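Local coordinates for hypothetical protein (Bacteroides uniformis, PDB 4QE0) that is of unknown function and belongs to the DUF5043 family of a gut bacterium, two copies of it packing against each other, at the interface of chains A and B. Coordinates in Å, arbitrary orientation; residue numbers count along the deposited sequence, not the author numbering. Chains: chain A/B, hypothetical protein.

Contact 1: the interface of chains A and B. Residues chain A 174, 176; chain B 65-67, 165.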
ATOM      1  N   GLY A 174      -7.530  -8.530  -2.103  1.00 22.93           N
ATOM      2  CA  GLY A 174      -8.265  -7.311  -2.475  1.00 25.70           C
ATOM      3  C   GLY A 174      -8.811  -6.559  -1.258  1.00 26.72           C
ATOM      4  O   GLY A 174      -9.894  -5.991  -1.281  1.00 26.35           O
ATOM      5  N   LEU A 176      -9.247  -3.649   1.521  1.00 28.37           N
ATOM      6  CA  LEU A 176      -9.231  -2.188   1.621  1.00 26.85           C
ATOM      7  C   LEU A 176      -7.981  -1.726   2.334  1.00 26.78           C
ATOM      8  O   LEU A 176      -7.399  -2.487   3.121  1.00 26.59           O
ATOM      9  CB  LEU A 176     -10.462  -1.722   2.380  1.00 27.64           C
ATOM     10  CG  LEU A 176     -11.749  -1.855   1.578  1.00 30.85           C
ATOM     11  CD1 LEU A 176     -12.932  -1.641   2.500  1.00 33.13           C
ATOM     12  CD2 LEU A 176     -11.778  -0.891   0.405  1.00 33.21           C
TER
ATOM     13  N   TYR B  65     -15.895  -4.854   7.843  1.00 35.86           N
ATOM     14  CA  TYR B  65     -15.807  -5.275   6.464  1.00 33.31           C
ATOM     15  C   TYR B  65     -14.363  -5.096   6.051  1.00 34.08           C
ATOM     16  O   TYR B  65     -13.859  -3.992   6.032  1.00 34.37           O
ATOM     17  CB  TYR B  65     -16.734  -4.393   5.612  1.00 31.96           C
ATOM     18  CG  TYR B  65     -16.747  -4.727   4.182  1.00 30.29           C
ATOM     19  CD1 TYR B  65     -17.484  -5.804   3.722  1.00 35.50           C
ATOM     20  CD2 TYR B  65     -16.007  -3.989   3.270  1.00 28.62           C
ATOM     21  CE1 TYR B  65     -17.489  -6.134   2.383  1.00 35.88           C
ATOM     22  CE2 TYR B  65     -16.017  -4.310   1.941  1.00 30.26           C
ATOM     23  CZ  TYR B  65     -16.762  -5.390   1.511  1.00 31.42           C
ATOM     24  OH  TYR B  65     -16.779  -5.737   0.192  1.00 36.04           O
ATOM     25  N   ILE B  66     -13.687  -6.175   5.686  1.00 32.46           N
ATOM     26  CA  ILE B  66     -12.241  -6.096   5.385  1.00 36.03           C
ATOM     27  C   ILE B  66     -11.955  -5.680   3.942  1.00 32.58           C
ATOM     28  O   ILE B  66     -10.921  -5.028   3.611  1.00 32.13           O
ATOM     29  CB  ILE B  66     -11.588  -7.489   5.635  1.00 39.70           C
ATOM     30  CG1 ILE B  66     -11.678  -7.839   7.125  1.00 49.89           C
ATOM     31  CG2 ILE B  66     -10.141  -7.539   5.147  1.00 42.31           C
ATOM     32  CD1 ILE B  66     -11.144  -6.753   8.034  1.00 51.66           C
ATOM     33  N   GLY B  67     -12.866  -6.094   3.079  1.00 27.71           N
ATOM     34  CA  GLY B  67     -12.716  -5.898   1.653  1.00 29.07           C
ATOM     35  C   GLY B  67     -12.126  -7.144   1.017  1.00 27.64           C
ATOM     36  O   GLY B  67     -11.212  -7.780   1.553  1.00 28.02           O
HETATM   37  N   MSE B 165     -16.571   2.035   0.515  1.00 25.34           N
HETATM   38  CA  MSE B 165     -15.276   2.686   0.301  1.00 25.35           C
HETATM   39  C   MSE B 165     -14.731   2.235  -1.009  1.00 28.93           C
HETATM   40  O   MSE B 165     -14.547   1.036  -1.231  1.00 28.50           O
HETATM   41  CB  MSE B 165     -14.306   2.302   1.420  1.00 26.83           C
HETATM   42  CG  MSE B 165     -12.975   3.007   1.188  1.00 31.43           C
HETATM   43 SE   MSE B 165     -11.714   2.502   2.624  0.75 36.31          SE
HETATM   44  CE  MSE B 165     -12.465   3.508   4.138  1.00 39.52           C
TER
HETATM   45  O   HOH W   1      -8.911  -3.929   5.208  1.00 47.00           O
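The backbone of A:Leu176 meets that of B:Ile66, the amide N lying 3.0 Å from the carbonyl O of B:Ile66 in a hydrogen bond of 160° at the hydrogen that arrives in the plane of the carbonyl. In this pair of DUF5043-family molecules, a tail residue combines a backbone bond with a forked apolar side chain. The carbonyl O of B:Ile66 also takes part in a water bridge: water 1 sits 2.8 Å from it and 3.0 Å from the O of A:Leu176, so both polar backbone atoms of the leucine are tied to the same carbonyl. Two residues earlier in the tail, the O of A:Gly174 comes within 3.4 Å of B:Gly67 C.

The side chain of A:Leu176 has CG anti to its own carbonyl carbon (chi1 -72°), which sends the two methyls forward between B:Tyr65 and B:Met165. CD1 comes up to the CD2-CE2 rim of the tyrosine, 3.9 Å from CD2, close to the ring plane and not over a face. CD2 takes the other direction and lies alongside B:Met165, a selenomethionine of strand 164-169, 3.7 Å from its backbone O and 4.1 Å from its SE. That selenomethionine is extended as far as SE and turns only at its end (chi3 -73°), so CB, CG and SE all line the methyl. The N of B:Gly67 lies above one face of the tyrosine ring, near its rim.

Contact 2: the interface of chains A and B. Residues chain A 79-80, 83, 151, 181; chain B 36, 38-39, 41, 126.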
ATOM      1  N   PHE A  79      -0.910   0.596  12.416  1.00 23.87           N
ATOM      2  CA  PHE A  79      -0.906   1.107  11.071  1.00 26.67           C
ATOM      3  C   PHE A  79       0.225   0.543  10.220  1.00 22.12           C
ATOM      4  O   PHE A  79       0.001   0.141   9.071  1.00 23.46           O
ATOM      5  CB  PHE A  79      -0.852   2.639  11.035  1.00 24.96           C
ATOM      6  CG  PHE A  79      -0.804   3.178   9.623  1.00 24.14           C
ATOM      7  CD1 PHE A  79      -1.864   2.994   8.769  1.00 26.88           C
ATOM      8  CD2 PHE A  79       0.349   3.775   9.135  1.00 28.08           C
ATOM      9  CE1 PHE A  79      -1.818   3.442   7.457  1.00 28.64           C
ATOM     10  CE2 PHE A  79       0.415   4.215   7.816  1.00 27.38           C
ATOM     11  CZ  PHE A  79      -0.667   4.050   6.981  1.00 25.75           C
HETATM   12  N   MSE A  80       1.440   0.565  10.741  1.00 22.94           N
HETATM   13  CA  MSE A  80       2.582   0.095   9.959  1.00 24.41           C
HETATM   14  C   MSE A  80       2.431  -1.370   9.637  1.00 24.35           C
HETATM   15  O   MSE A  80       2.791  -1.782   8.547  1.00 23.61           O
HETATM   16  CB  MSE A  80       3.914   0.377  10.653  1.00 25.02           C
HETATM   17  CG  MSE A  80       4.235   1.861  10.716  1.00 29.38           C
HETATM   18 SE   MSE A  80       5.209   2.503   9.119  0.75 31.61          SE
HETATM   19  CE  MSE A  80       3.808   2.838   7.759  1.00 33.22           C
ATOM     20  N   GLN A  83      -0.225  -1.606   6.990  1.00 21.33           N
ATOM     21  CA  GLN A  83       0.261  -1.032   5.727  1.00 21.24           C
ATOM     22  C   GLN A  83       1.165  -2.014   4.977  1.00 22.58           C
ATOM     23  O   GLN A  83       1.106  -2.074   3.741  1.00 21.52           O
ATOM     24  CB  GLN A  83       0.944   0.305   5.991  1.00 22.92           C
ATOM     25  CG  GLN A  83       1.367   1.072   4.735  1.00 24.92           C
ATOM     26  CD  GLN A  83       0.231   1.624   3.899  1.00 29.52           C
ATOM     27  OE1 GLN A  83      -0.947   1.523   4.235  1.00 27.57           O
ATOM     28  NE2 GLN A  83       0.606   2.237   2.773  1.00 31.59           N
ATOM     29  N   HIS A 151       8.488   0.868   8.767  1.00 25.90           N
ATOM     30  CA  HIS A 151       9.507   0.756   9.811  1.00 26.84           C
ATOM     31  C   HIS A 151       8.843   0.470  11.129  1.00 25.84           C
ATOM     32  O   HIS A 151       7.676   0.800  11.331  1.00 27.34           O
ATOM     33  CB  HIS A 151      10.341   2.030   9.887  1.00 29.69           C
ATOM     34  CG  HIS A 151       9.533   3.255  10.123  1.00 34.48           C
ATOM     35  ND1 HIS A 151       9.177   3.673  11.384  1.00 47.49           N
ATOM     36  CD2 HIS A 151       8.984   4.140   9.260  1.00 41.16           C
ATOM     37  CE1 HIS A 151       8.436   4.760  11.290  1.00 43.78           C
ATOM     38  NE2 HIS A 151       8.304   5.065  10.012  1.00 46.70           N
ATOM     39  N   PRO A 181      -3.704   6.202  10.800  1.00 31.71           N
ATOM     40  CA  PRO A 181      -3.452   6.486  12.202  1.00 37.17           C
ATOM     41  C   PRO A 181      -4.005   7.901  12.522  1.00 40.17           C
ATOM     42  O   PRO A 181      -4.169   8.697  11.613  1.00 34.85           O
ATOM     43  CB  PRO A 181      -1.933   6.436  12.295  1.00 40.14           C
ATOM     44  CG  PRO A 181      -1.437   6.737  10.923  1.00 42.29           C
ATOM     45  CD  PRO A 181      -2.531   6.483   9.950  1.00 36.83           C
TER
ATOM     46  N   ASP B  36       0.690  11.601  10.915  1.00 31.25           N
ATOM     47  CA  ASP B  36       1.189  10.720  11.957  1.00 34.19           C
ATOM     48  C   ASP B  36       2.696  10.890  11.996  1.00 34.32           C
ATOM     49  O   ASP B  36       3.379  10.604  11.016  1.00 36.27           O
ATOM     50  CB  ASP B  36       0.835   9.270  11.661  1.00 34.27           C
ATOM     51  CG  ASP B  36       1.427   8.304  12.684  1.00 40.92           C
ATOM     52  OD1 ASP B  36       1.174   8.489  13.891  1.00 42.77           O
ATOM     53  OD2 ASP B  36       2.131   7.357  12.273  1.00 42.24           O
ATOM     54  N   GLY B  38       5.242   9.350  13.518  1.00 39.69           N
ATOM     55  CA  GLY B  38       6.079   8.147  13.362  1.00 38.19           C
ATOM     56  C   GLY B  38       6.188   7.641  11.929  1.00 39.56           C
ATOM     57  O   GLY B  38       7.291   7.404  11.417  1.00 35.59           O
ATOM     58  N   SER B  39       5.049   7.488  11.258  1.00 33.16           N
ATOM     59  CA  SER B  39       5.040   6.954   9.893  1.00 30.81           C
ATOM     60  C   SER B  39       5.216   8.021   8.814  1.00 31.42           C
ATOM     61  O   SER B  39       5.514   7.701   7.660  1.00 31.22           O
ATOM     62  CB  SER B  39       3.722   6.233   9.658  1.00 34.23           C
ATOM     63  OG  SER B  39       2.674   7.176   9.729  1.00 31.78           O
ATOM     64  N   PHE B  41       2.777   9.538   7.565  1.00 28.12           N
ATOM     65  CA  PHE B  41       1.622   9.323   6.713  1.00 28.94           C
ATOM     66  C   PHE B  41       0.667  10.505   6.878  1.00 28.00           C
ATOM     67  O   PHE B  41       0.356  10.904   8.003  1.00 30.85           O
ATOM     68  CB  PHE B  41       0.917   8.063   7.133  1.00 29.17           C
ATOM     69  CG  PHE B  41      -0.101   7.559   6.150  1.00 29.32           C
ATOM     70  CD1 PHE B  41       0.248   7.192   4.858  1.00 26.97           C
ATOM     71  CD2 PHE B  41      -1.403   7.381   6.551  1.00 30.52           C
ATOM     72  CE1 PHE B  41      -0.702   6.675   3.983  1.00 27.20           C
ATOM     73  CE2 PHE B  41      -2.338   6.843   5.700  1.00 28.86           C
ATOM     74  CZ  PHE B  41      -2.000   6.502   4.414  1.00 27.54           C
ATOM     75  N   PHE B 126       2.661  10.134   1.805  1.00 26.48           N
ATOM     76  CA  PHE B 126       3.645  10.349   2.850  1.00 27.55           C
ATOM     77  C   PHE B 126       4.313  11.701   2.677  1.00 28.38           C
ATOM     78  O   PHE B 126       4.435  12.200   1.559  1.00 28.01           O
ATOM     79  CB  PHE B 126       4.689   9.230   2.837  1.00 28.99           C
ATOM     80  CG  PHE B 126       4.148   7.885   3.275  1.00 26.63           C
ATOM     81  CD1 PHE B 126       3.525   7.057   2.366  1.00 28.25           C
ATOM     82  CD2 PHE B 126       4.265   7.462   4.596  1.00 29.61           C
ATOM     83  CE1 PHE B 126       3.029   5.829   2.753  1.00 27.61           C
ATOM     84  CE2 PHE B 126       3.758   6.230   4.991  1.00 29.11           C
ATOM     85  CZ  PHE B 126       3.157   5.405   4.051  1.00 26.57           C
TER
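A:Phe79 drives its ring tip onto B:Phe41, an aromatic contact between two DUF5043-family molecules that illustrates how a helix residue can set its ring tip on the face of a strand residue's ring. From its place on helix 78-90, CB points away with CG anti to the backbone N (chi1 178°). The ring as a whole lies under A:Pro181, whose CD stands 3.7 Å above its centre, and A:Gln83 CB backs the opposite face. CD2 passes 4.2 Å from B:Ser39 OG. Farther out, CE1 nears CE2 of B:Phe41 and CE2 nears its CG, while CZ sits over the middle of that ring, 3.4 Å from CD2. The ring planes are tilted by roughly 35°, and A:Pro181 CD sits beside the rim of B:Phe41, near CD2. The CG of the same proline rests 3.5 Å from CB of B:Asp36.

Behind this surface B:Asp36 holds the turn: OD2 accepts from B:Ser39 OG (2.6 Å) through its anti lone pair and from B:Ser39 N above the carboxylate plane. CB of this serine meets CE of the selenomethionine A:Met80, whose SE lies over a face of the A:His151 ring. The histidine NE2 is 2.9 Å from B:Gly38 O, a possible hydrogen bond, but well off the N-H direction and therefore doubtful.

Contact 3: the interface of chains A and B. Residues chain A 80, 83, 148-149; chain B 126, 128-129.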
HETATM    1  N   MSE A  80       1.440   0.565  10.741  1.00 22.94           N
HETATM    2  CA  MSE A  80       2.582   0.095   9.959  1.00 24.41           C
HETATM    3  C   MSE A  80       2.431  -1.370   9.637  1.00 24.35           C
HETATM    4  O   MSE A  80       2.791  -1.782   8.547  1.00 23.61           O
HETATM    5  CB  MSE A  80       3.914   0.377  10.653  1.00 25.02           C
HETATM    6  CG  MSE A  80       4.235   1.861  10.716  1.00 29.38           C
HETATM    7 SE   MSE A  80       5.209   2.503   9.119  0.75 31.61          SE
HETATM    8  CE  MSE A  80       3.808   2.838   7.759  1.00 33.22           C
ATOM      9  N   GLN A  83      -0.225  -1.606   6.990  1.00 21.33           N
ATOM     10  CA  GLN A  83       0.261  -1.032   5.727  1.00 21.24           C
ATOM     11  C   GLN A  83       1.165  -2.014   4.977  1.00 22.58           C
ATOM     12  O   GLN A  83       1.106  -2.074   3.741  1.00 21.52           O
ATOM     13  CB  GLN A  83       0.944   0.305   5.991  1.00 22.92           C
ATOM     14  CG  GLN A  83       1.367   1.072   4.735  1.00 24.92           C
ATOM     15  CD  GLN A  83       0.231   1.624   3.899  1.00 29.52           C
ATOM     16  OE1 GLN A  83      -0.947   1.523   4.235  1.00 27.57           O
ATOM     17  NE2 GLN A  83       0.606   2.237   2.773  1.00 31.59           N
ATOM     18  N   GLU A 148      10.428   1.718   1.263  1.00 26.39           N
ATOM     19  CA  GLU A 148      10.095   3.160   1.273  1.00 25.72           C
ATOM     20  C   GLU A 148       9.236   3.547   2.485  1.00 29.52           C
ATOM     21  O   GLU A 148       9.437   4.600   3.054  1.00 28.50           O
ATOM     22  CB  GLU A 148       9.299   3.531  -0.009  1.00 29.28           C
ATOM     23  CG  GLU A 148       8.786   4.983  -0.043  1.00 38.14           C
ATOM     24  CD  GLU A 148       7.538   5.242  -0.919  1.00 50.98           C
ATOM     25  OE1 GLU A 148       6.908   4.312  -1.486  1.00 44.44           O
ATOM     26  OE2 GLU A 148       7.169   6.430  -1.036  1.00 48.78           O
ATOM     27  N   GLN A 149       8.255   2.715   2.845  1.00 25.31           N
ATOM     28  CA  GLN A 149       7.201   3.123   3.779  1.00 27.25           C
ATOM     29  C   GLN A 149       7.206   2.530   5.164  1.00 25.81           C
ATOM     30  O   GLN A 149       6.654   3.118   6.092  1.00 26.10           O
ATOM     31  CB  GLN A 149       5.809   2.864   3.170  1.00 28.37           C
ATOM     32  CG  GLN A 149       5.664   3.434   1.787  1.00 28.64           C
ATOM     33  CD  GLN A 149       4.308   3.154   1.153  1.00 29.38           C
ATOM     34  OE1 GLN A 149       3.392   2.643   1.788  1.00 29.02           O
ATOM     35  NE2 GLN A 149       4.181   3.505  -0.106  1.00 34.54           N
TER
ATOM     36  N   PHE B 126       2.661  10.134   1.805  1.00 26.48           N
ATOM     37  CA  PHE B 126       3.645  10.349   2.850  1.00 27.55           C
ATOM     38  C   PHE B 126       4.313  11.701   2.677  1.00 28.38           C
ATOM     39  O   PHE B 126       4.435  12.200   1.559  1.00 28.01           O
ATOM     40  CB  PHE B 126       4.689   9.230   2.837  1.00 28.99           C
ATOM     41  CG  PHE B 126       4.148   7.885   3.275  1.00 26.63           C
ATOM     42  CD1 PHE B 126       3.525   7.057   2.366  1.00 28.25           C
ATOM     43  CD2 PHE B 126       4.265   7.462   4.596  1.00 29.61           C
ATOM     44  CE1 PHE B 126       3.029   5.829   2.753  1.00 27.61           C
ATOM     45  CE2 PHE B 126       3.758   6.230   4.991  1.00 29.11           C
ATOM     46  CZ  PHE B 126       3.157   5.405   4.051  1.00 26.57           C
ATOM     47  N   PHE B 128       7.299  12.488   2.705  1.00 33.12           N
ATOM     48  CA  PHE B 128       8.528  12.375   1.926  1.00 35.45           C
ATOM     49  C   PHE B 128       8.275  12.097   0.445  1.00 37.03           C
ATOM     50  O   PHE B 128       9.215  11.943  -0.314  1.00 35.31           O
ATOM     51  CB  PHE B 128       9.482  11.327   2.537  1.00 35.38           C
ATOM     52  CG  PHE B 128       8.835   9.996   2.842  1.00 32.11           C
ATOM     53  CD1 PHE B 128       8.554   9.095   1.821  1.00 34.03           C
ATOM     54  CD2 PHE B 128       8.503   9.654   4.149  1.00 32.85           C
ATOM     55  CE1 PHE B 128       7.952   7.885   2.096  1.00 34.87           C
ATOM     56  CE2 PHE B 128       7.911   8.433   4.432  1.00 33.21           C
ATOM     57  CZ  PHE B 128       7.641   7.551   3.403  1.00 32.94           C
ATOM     58  N   GLU B 129       7.011  12.038   0.034  1.00 33.17           N
ATOM     59  CA  GLU B 129       6.654  11.828  -1.358  1.00 31.93           C
ATOM     60  C   GLU B 129       6.317  13.169  -2.020  1.00 33.37           C
ATOM     61  O   GLU B 129       5.972  14.145  -1.331  1.00 32.47           O
ATOM     62  CB  GLU B 129       5.449  10.888  -1.459  1.00 33.99           C
ATOM     63  CG  GLU B 129       5.767   9.456  -1.018  1.00 35.68           C
ATOM     64  CD  GLU B 129       4.549   8.532  -0.991  1.00 40.08           C
ATOM     65  OE1 GLU B 129       3.405   9.013  -0.864  1.00 32.71           O
ATOM     66  OE2 GLU B 129       4.755   7.301  -1.087  1.00 38.61           O
TER
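A:Gln149 lays its side chain across the tip of B:Phe126, the apolar part of a contact between DUF5043-family molecules that shows how an amide can serve as both packing surface and polar link. CB, CG and CD all approach the CE1-CZ rim, with CD 3.4 Å from CE1, and the amide is turned 44° from the ring. An extended chain (chi2 178°) keeps CB, CG and CD strung along the rim. Nearby, CG of A:Glu148 packs 3.7 Å from CE1 of B:Phe128, and OE2 of that glutamate lies at the ring's edge, in its plane. One face of B:Phe128 is backed by CB of B:Phe126.

Hydrogen bonds within each chain hold these groups in position. A:Gln83 NE2 gives a nearly straight bond (169° at the hydrogen) to A:Gln149 OE1, 3.0 Å away, and A:Gln149 NE2 in turn donates to A:Glu148 OE1 at 3.2 Å, so both ends of the amide are used and its rotation is fixed. An alanine in place of A:Gln149 would probably open a gap beside the B:Phe126 tip and leave A:Gln83 NE2 and A:Glu148 OE1 without this shared partner. On the other side, B:Phe126 N donates to B:Glu129 OE1, steadying that carboxylate.

The acidic pair is of another kind: A:Glu148 OE2 and B:Glu129 OE2 are 2.6 Å apart. Two charged carboxylates would be expected to repel; a shared proton may relieve this, but the pair stays doubtful as an attraction.

Contacts 2 and 3 are neighbours, their C-alpha centres about 7 Å apart, and share A:Met80, A:Gln83 and B:Phe126, so helix 78-90 of chain A faces strand 118-126 of chain B. Contact 1 stands apart, about 19 Å from contact 2 and 20 Å from contact 3. The C-terminal tail of chain A joins contact 1 to contact 2, supplying A:Gly174 and A:Leu176 to one and A:Pro181 to the other. Together they pair a continuous patch of helix, loop and tail with a more distant grip by the tail. The interface is not an exact two-fold, and the structure alone does not show whether it forms in solution.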